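Local coordinates for protein glycoside hydrolase family 61 (Trichoderma reesei QM6a, PDB 5O2X) that probably cleaves cellulose oxidatively as a copper-dependent lytic polysaccharide monooxygenase of Auxiliary Activity family 9, at residues A[36-41]-A[55-60]; A[42-47]-A[173-178]. All coordinates share one frame; numbering follows the deposited sequence. Where two conformers were deposited one is given.

Contact 1. Residues A[36-41]-A[55-60]. With NAG (2-acetamido-2-deoxy-beta-D-glucopyranose), chain B.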
loop_
_atom_site.group_PDB
_atom_site.type_symbol
_atom_site.label_atom_id
_atom_site.label_comp_id
_atom_site.label_asym_id
_atom_site.label_seq_id
_atom_site.Cartn_x
_atom_site.Cartn_y
_atom_site.Cartn_z
ATOM N N ALA A 36 -0.895 -0.588 13.729
ATOM C CA ALA A 36 -0.859 -2.014 13.436
ATOM C C ALA A 36 0.229 -2.674 14.275
ATOM O O ALA A 36 1.114 -2.018 14.829
ATOM C CB ALA A 36 -0.661 -2.281 11.955
ATOM N N ALA A 37 0.154 -4.001 14.334
ATOM C CA ALA A 37 0.957 -4.792 15.260
ATOM C C ALA A 37 2.147 -5.489 14.581
ATOM O O ALA A 37 2.641 -6.496 15.101
ATOM C CB ALA A 37 0.083 -5.762 16.023
ATOM N N ASP A 38 2.650 -4.905 13.490
ATOM C CA ASP A 38 3.856 -5.391 12.821
ATOM C C ASP A 38 5.132 -4.869 13.457
ATOM O O ASP A 38 5.977 -4.263 12.790
ATOM C CB ASP A 38 3.805 -5.103 11.311
ATOM C CG ASP A 38 3.648 -3.646 10.956
ATOM O OD1 ASP A 38 2.977 -2.885 11.656
ATOM O OD2 ASP A 38 4.188 -3.190 9.864
ATOM N N LEU A 39 5.278 -5.115 14.783
ATOM C CA LEU A 39 6.423 -4.662 15.561
ATOM C C LEU A 39 7.751 -5.272 15.065
ATOM O O LEU A 39 8.808 -4.709 15.283
ATOM C CB LEU A 39 6.248 -4.968 17.040
ATOM C CG LEU A 39 5.364 -3.970 17.826
ATOM C CD1 LEU A 39 3.941 -3.910 17.355
ATOM C CD2 LEU A 39 5.438 -4.353 19.309
ATOM N N ASP A 40 7.613 -6.428 14.417
ATOM C CA ASP A 40 8.743 -7.154 13.861
ATOM C C ASP A 40 9.038 -6.784 12.412
ATOM O O ASP A 40 9.855 -7.457 11.788
ATOM C CB ASP A 40 8.507 -8.659 13.975
ATOM C CG ASP A 40 7.345 -9.161 13.134
ATOM O OD1 ASP A 40 6.573 -8.329 12.601
ATOM O OD2 ASP A 40 7.169 -10.383 13.070
ATOM N N ASN A 41 8.385 -5.748 11.880
ATOM C CA ASN A 41 8.526 -5.371 10.461
ATOM C C ASN A 41 8.024 -6.478 9.518
ATOM O O ASN A 41 8.361 -6.468 8.315
ATOM C CB ASN A 41 9.960 -4.980 10.112
ATOM C CG ASN A 41 10.288 -3.558 10.455
ATOM O OD1 ASN A 41 9.398 -2.697 10.560
ATOM N ND2 ASN A 41 11.570 -3.286 10.569
ATOM N N ILE A 55 -6.362 -6.603 5.679
ATOM C CA ILE A 55 -6.902 -5.324 5.219
ATOM C C ILE A 55 -5.879 -4.219 5.369
ATOM O O ILE A 55 -5.503 -3.537 4.415
ATOM C CB ILE A 55 -8.219 -5.013 5.954
ATOM C CG1 ILE A 55 -9.270 -6.130 5.726
ATOM C CG2 ILE A 55 -8.744 -3.669 5.502
ATOM C CD1 ILE A 55 -10.418 -6.057 6.711
ATOM N N CYS A 56 -5.392 -4.017 6.601
ATOM C CA CYS A 56 -4.452 -2.959 6.963
ATOM C C CYS A 56 -3.320 -3.477 7.869
ATOM O O CYS A 56 -2.699 -2.701 8.602
ATOM C CB CYS A 56 -5.159 -1.768 7.592
ATOM S SG CYS A 56 -6.194 -0.842 6.422
ATOM N N HIS A 57 -3.022 -4.771 7.778
ATOM C CA HIS A 57 -1.954 -5.412 8.565
ATOM C C HIS A 57 -2.510 -5.817 9.948
ATOM O O HIS A 57 -3.668 -5.580 10.302
ATOM C CB HIS A 57 -0.647 -4.635 8.592
ATOM C CG HIS A 57 0.584 -5.501 8.505
ATOM N ND1 HIS A 57 0.787 -6.567 9.366
ATOM C CD2 HIS A 57 1.662 -5.411 7.696
ATOM C CE1 HIS A 57 1.955 -7.097 9.050
ATOM N NE2 HIS A 57 2.506 -6.416 8.040
ATOM N N LYS A 58 -1.642 -6.484 10.733
ATOM C CA LYS A 58 -2.100 -7.193 11.918
ATOM C C LYS A 58 -2.773 -6.282 12.934
ATOM O O LYS A 58 -2.253 -5.261 13.362
ATOM C CB LYS A 58 -0.930 -7.927 12.570
ATOM C CG LYS A 58 -0.446 -9.073 11.736
ATOM C CD LYS A 58 0.738 -9.786 12.431
ATOM C CE LYS A 58 1.278 -10.919 11.607
ATOM N NZ LYS A 58 2.386 -11.594 12.333
ATOM N N ASN A 59 -3.977 -6.705 13.341
ATOM C CA ASN A 59 -4.726 -6.053 14.406
ATOM C C ASN A 59 -4.942 -4.585 14.121
ATOM O O ASN A 59 -5.138 -3.806 15.038
ATOM C CB ASN A 59 -4.043 -6.256 15.769
ATOM C CG ASN A 59 -4.020 -7.666 16.183
ATOM O OD1 ASN A 59 -4.659 -8.522 15.596
ATOM N ND2 ASN A 59 -3.292 -7.921 17.280
ATOM N N ALA A 60 -5.004 -4.170 12.836
ATOM C CA ALA A 60 -4.916 -2.741 12.589
ATOM C C ALA A 60 -6.164 -2.009 13.085
ATOM O O ALA A 60 -7.285 -2.492 12.936
ATOM C CB ALA A 60 -4.720 -2.460 11.108
HETATM C C1 NAG B . -3.289 -9.220 17.855
HETATM C C2 NAG B . -2.014 -9.474 18.656
HETATM C C3 NAG B . -2.164 -10.831 19.355
HETATM C C4 NAG B . -3.424 -10.916 20.168
HETATM C C5 NAG B . -4.622 -10.531 19.337
HETATM C C6 NAG B . -5.953 -10.442 20.119
HETATM C C7 NAG B . 0.264 -8.937 17.932
HETATM C C8 NAG B . 1.356 -9.221 16.941
HETATM N N2 NAG B . -0.875 -9.549 17.747
HETATM O O3 NAG B . -1.018 -11.039 20.218
HETATM O O4 NAG B . -3.594 -12.232 20.712
HETATM O O5 NAG B . -4.404 -9.260 18.754
HETATM O O6 NAG B . -5.795 -9.716 21.322
HETATM O O7 NAG B . 0.443 -8.167 18.859
HETATM O O HOH W 1 4.082 -8.829 11.419
HETATM O O HOH W 2 4.519 -10.764 14.107
#
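The carbonyl oxygen of K58 receives the backbone amide of A37, with A37 N 2.9 Å from K58 O, and is packed round by the CB atoms of A36 and A37 and by the CA of A36. The bond joins two irregular chain segments of the AA9 domain: a loop that makes a type I turn from D38 to N41, and the type II turn H57–A60, which leaves the short helix 53-56. With its positive phi, H57 is the first residue to leave the helix. Its imidazole is held by the backbone amide of the next residue, K58 N donating to H57 ND1 at 2.8 Å and lying within 3° of the ring plane. On the far side of the ring H57 NE2 is hydrogen-bonded to the carbonyl oxygen of G42, so both nitrogens are engaged and the rotation of the ring is fixed. D38 CB makes a CH-pi contact over one face, offset toward the rim and 3.5 Å from H57 CE1. The CG of D38 sits between its backbone N and carbonyl carbon (chi1 58°), which swings the carboxylate over the same face, tilted 32° from the ring plane; D38 OD2 and H57 NE2 stay 4.1 Å apart, with no hydrogen bond between them. That negative charge would probably still polarise the imidazole. The methyls of A36 and A60 also meet. K58, extended beyond CG, reaches D40 through water, not directly; one bridging molecule lies 2.9 Å from both K58 NZ and D40 OD2. N59 is an N-glycosylation site. Its ND2 is bonded covalently to C1 of the N-acetylglucosamine, whose acetamide methyl C8 comes back to 3.5 Å from A37 O, while N59 CB rests against the methyl of A37.

Contact 2. Residues A[42-47]-A[173-178]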
loop_
_atom_site.group_PDB
_atom_site.type_symbol
_atom_site.label_atom_id
_atom_site.label_comp_id
_atom_site.label_asym_id
_atom_site.label_seq_id
_atom_site.Cartn_x
_atom_site.Cartn_y
_atom_site.Cartn_z
ATOM N N GLY A 42 7.179 -7.368 10.022
ATOM C CA GLY A 42 6.788 -8.540 9.261
ATOM C C GLY A 42 5.536 -8.381 8.410
ATOM O O GLY A 42 5.175 -7.272 7.974
ATOM N N PHE A 43 4.944 -9.534 8.112
ATOM C CA PHE A 43 4.026 -9.704 7.012
ATOM C C PHE A 43 2.734 -10.390 7.460
ATOM O O PHE A 43 2.622 -10.944 8.539
ATOM C CB PHE A 43 4.710 -10.519 5.892
ATOM C CG PHE A 43 5.305 -11.826 6.383
ATOM C CD1 PHE A 43 4.519 -12.945 6.574
ATOM C CD2 PHE A 43 6.681 -11.909 6.651
ATOM C CE1 PHE A 43 5.093 -14.113 7.052
ATOM C CE2 PHE A 43 7.237 -13.077 7.138
ATOM C CZ PHE A 43 6.448 -14.188 7.337
ATOM N N VAL A 44 1.779 -10.369 6.529
ATOM C CA VAL A 44 0.561 -11.175 6.576
ATOM C C VAL A 44 0.700 -12.288 5.559
ATOM O O VAL A 44 1.100 -12.041 4.410
ATOM C CB VAL A 44 -0.690 -10.299 6.300
ATOM C CG1 VAL A 44 -1.947 -11.141 6.420
ATOM C CG2 VAL A 44 -0.743 -9.105 7.223
ATOM N N SER A 45 0.419 -13.524 5.967
ATOM C CA SER A 45 0.578 -14.678 5.109
ATOM C C SER A 45 -0.733 -15.057 4.443
ATOM O O SER A 45 -1.821 -14.645 4.866
ATOM C CB SER A 45 1.054 -15.887 5.952
ATOM O OG SER A 45 2.312 -15.689 6.515
ATOM N N PRO A 46 -0.677 -15.944 3.423
ATOM C CA PRO A 46 -1.900 -16.390 2.751
ATOM C C PRO A 46 -2.937 -17.030 3.667
ATOM O O PRO A 46 -4.130 -16.925 3.383
ATOM C CB PRO A 46 -1.379 -17.350 1.665
ATOM C CG PRO A 46 -0.030 -16.790 1.328
ATOM C CD PRO A 46 0.535 -16.337 2.661
ATOM N N ASP A 47 -2.505 -17.669 4.750
ATOM C CA ASP A 47 -3.443 -18.241 5.692
ATOM C C ASP A 47 -4.224 -17.176 6.481
ATOM O O ASP A 47 -5.125 -17.544 7.223
ATOM C CB ASP A 47 -2.806 -19.313 6.597
ATOM C CG ASP A 47 -1.763 -18.758 7.590
ATOM O OD1 ASP A 47 -1.554 -17.568 7.655
ATOM O OD2 ASP A 47 -1.064 -19.532 8.266
ATOM N N ASN A 173 2.812 -10.649 2.522
ATOM C CA ASN A 173 2.177 -9.388 2.140
ATOM C C ASN A 173 2.474 -8.339 3.204
ATOM O O ASN A 173 2.364 -8.598 4.409
ATOM C CB ASN A 173 0.672 -9.545 2.014
ATOM C CG ASN A 173 0.268 -10.395 0.837
ATOM O OD1 ASN A 173 0.740 -11.515 0.662
ATOM N ND2 ASN A 173 -0.627 -9.864 0.016
ATOM N N TYR A 174 2.769 -7.115 2.741
ATOM C CA TYR A 174 3.125 -6.014 3.631
ATOM C C TYR A 174 2.217 -4.826 3.360
ATOM O O TYR A 174 2.650 -3.779 2.809
ATOM C CB TYR A 174 4.598 -5.627 3.430
ATOM C CG TYR A 174 5.579 -6.760 3.736
ATOM C CD1 TYR A 174 5.886 -7.724 2.812
ATOM C CD2 TYR A 174 6.229 -6.821 4.968
ATOM C CE1 TYR A 174 6.812 -8.707 3.075
ATOM C CE2 TYR A 174 7.156 -7.804 5.272
ATOM C CZ TYR A 174 7.475 -8.737 4.290
ATOM O OH TYR A 174 8.408 -9.708 4.618
ATOM N N PRO A 175 0.929 -4.908 3.741
ATOM C CA PRO A 175 0.010 -3.766 3.529
ATOM C C PRO A 175 0.251 -2.672 4.555
ATOM O O PRO A 175 0.568 -2.930 5.727
ATOM C CB PRO A 175 -1.379 -4.409 3.719
ATOM C CG PRO A 175 -1.106 -5.553 4.686
ATOM C CD PRO A 175 0.238 -6.090 4.266
ATOM N N GLN A 176 0.008 -1.438 4.093
ATOM C CA GLN A 176 0.149 -0.232 4.921
ATOM C C GLN A 176 -0.989 0.716 4.510
ATOM O O GLN A 176 -1.075 1.099 3.341
ATOM C CB GLN A 176 1.502 0.434 4.640
ATOM C CG GLN A 176 2.725 -0.423 4.967
ATOM C CD GLN A 176 3.073 -0.385 6.419
ATOM O OE1 GLN A 176 3.925 0.410 6.857
ATOM N NE2 GLN A 176 2.420 -1.218 7.218
ATOM N N CYS A 177 -1.832 1.058 5.475
ATOM C CA CYS A 177 -2.988 1.913 5.208
ATOM C C CYS A 177 -2.794 3.321 5.732
ATOM O O CYS A 177 -2.185 3.544 6.804
ATOM C CB CYS A 177 -4.237 1.343 5.888
ATOM S SG CYS A 177 -4.791 -0.173 5.070
ATOM N N PHE A 178 -3.372 4.281 5.005
ATOM C CA PHE A 178 -3.295 5.697 5.304
ATOM C C PHE A 178 -4.655 6.351 5.052
ATOM O O PHE A 178 -5.362 5.946 4.135
ATOM C CB PHE A 178 -2.282 6.401 4.378
ATOM C CG PHE A 178 -0.906 5.785 4.487
ATOM C CD1 PHE A 178 -0.036 6.208 5.491
ATOM C CD2 PHE A 178 -0.528 4.733 3.685
ATOM C CE1 PHE A 178 1.163 5.568 5.698
ATOM C CE2 PHE A 178 0.707 4.105 3.885
ATOM C CZ PHE A 178 1.525 4.537 4.885
#
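The ring of Y174 carries F43 CB over one face in a CH-pi contact, 3.8 Å from its centroid, while the carbonyl oxygen of G42 approaches the same ring obliquely, 3.2 Å from Y174 CD2. F43 turns its own ring edge toward that face in an offset edge-to-face pair, the planes 73° apart. Its CG lies between the backbone N and carbonyl carbon (chi1 53°), which takes the phenyl out past the tyrosine's hydroxyl end and brings F43 CD2 to 3.5 Å from Y174 OH. At the phenyl's own edge, in plane, lies S45 OG. Next to the aromatic pair, V44 and N173 form a single antiparallel beta bridge, a hydrogen-bonded pair: V44 N reaches N173 O at 2.8 Å, nearly straight at 172°, and N173 N returns to V44 O at 2.9 Å. V44 CG2 adds a looser contact with the ring of P175. The amide of N173 is held from elsewhere, by Y49 and E158. Y174 belongs to the copper site with the methylated first residue and H86, and its hydroxyl is hydrogen-bonded to Q172. A leucine in its place would probably leave the copper without its tyrosine neighbour, Q172 without its hydroxyl partner, and F43 without the flat face it packs on. W84 meets the tyrosine edge-to-face, and W79 of strand 74-80 also touches it. Strand 172-183 runs antiparallel to strand 151-161, while the loop before helix 53-56 joins its beginning through the lone bridge.

How the contacts relate
Contacts 1 and 2 lie side by side, their centres about 7 Å apart, on the same side of the chain's centre. Segment 36-41 runs straight into 42-47, and 55-60 follows before the distant 173-178, so the segments alternate along the chain. One long loop, between strand 12-15 and helix 53-56, therefore supplies the first half of each contact. The second halves are tied by the disulfide between C56 and C177, and K58 CE packs on F43 O. Strand 172-183 brings Y174 to the copper, whereas the side chain of H57 is about 10 Å from it; contact 1 thus lies farther from the metal than contact 2, which contributes Y174 to its site.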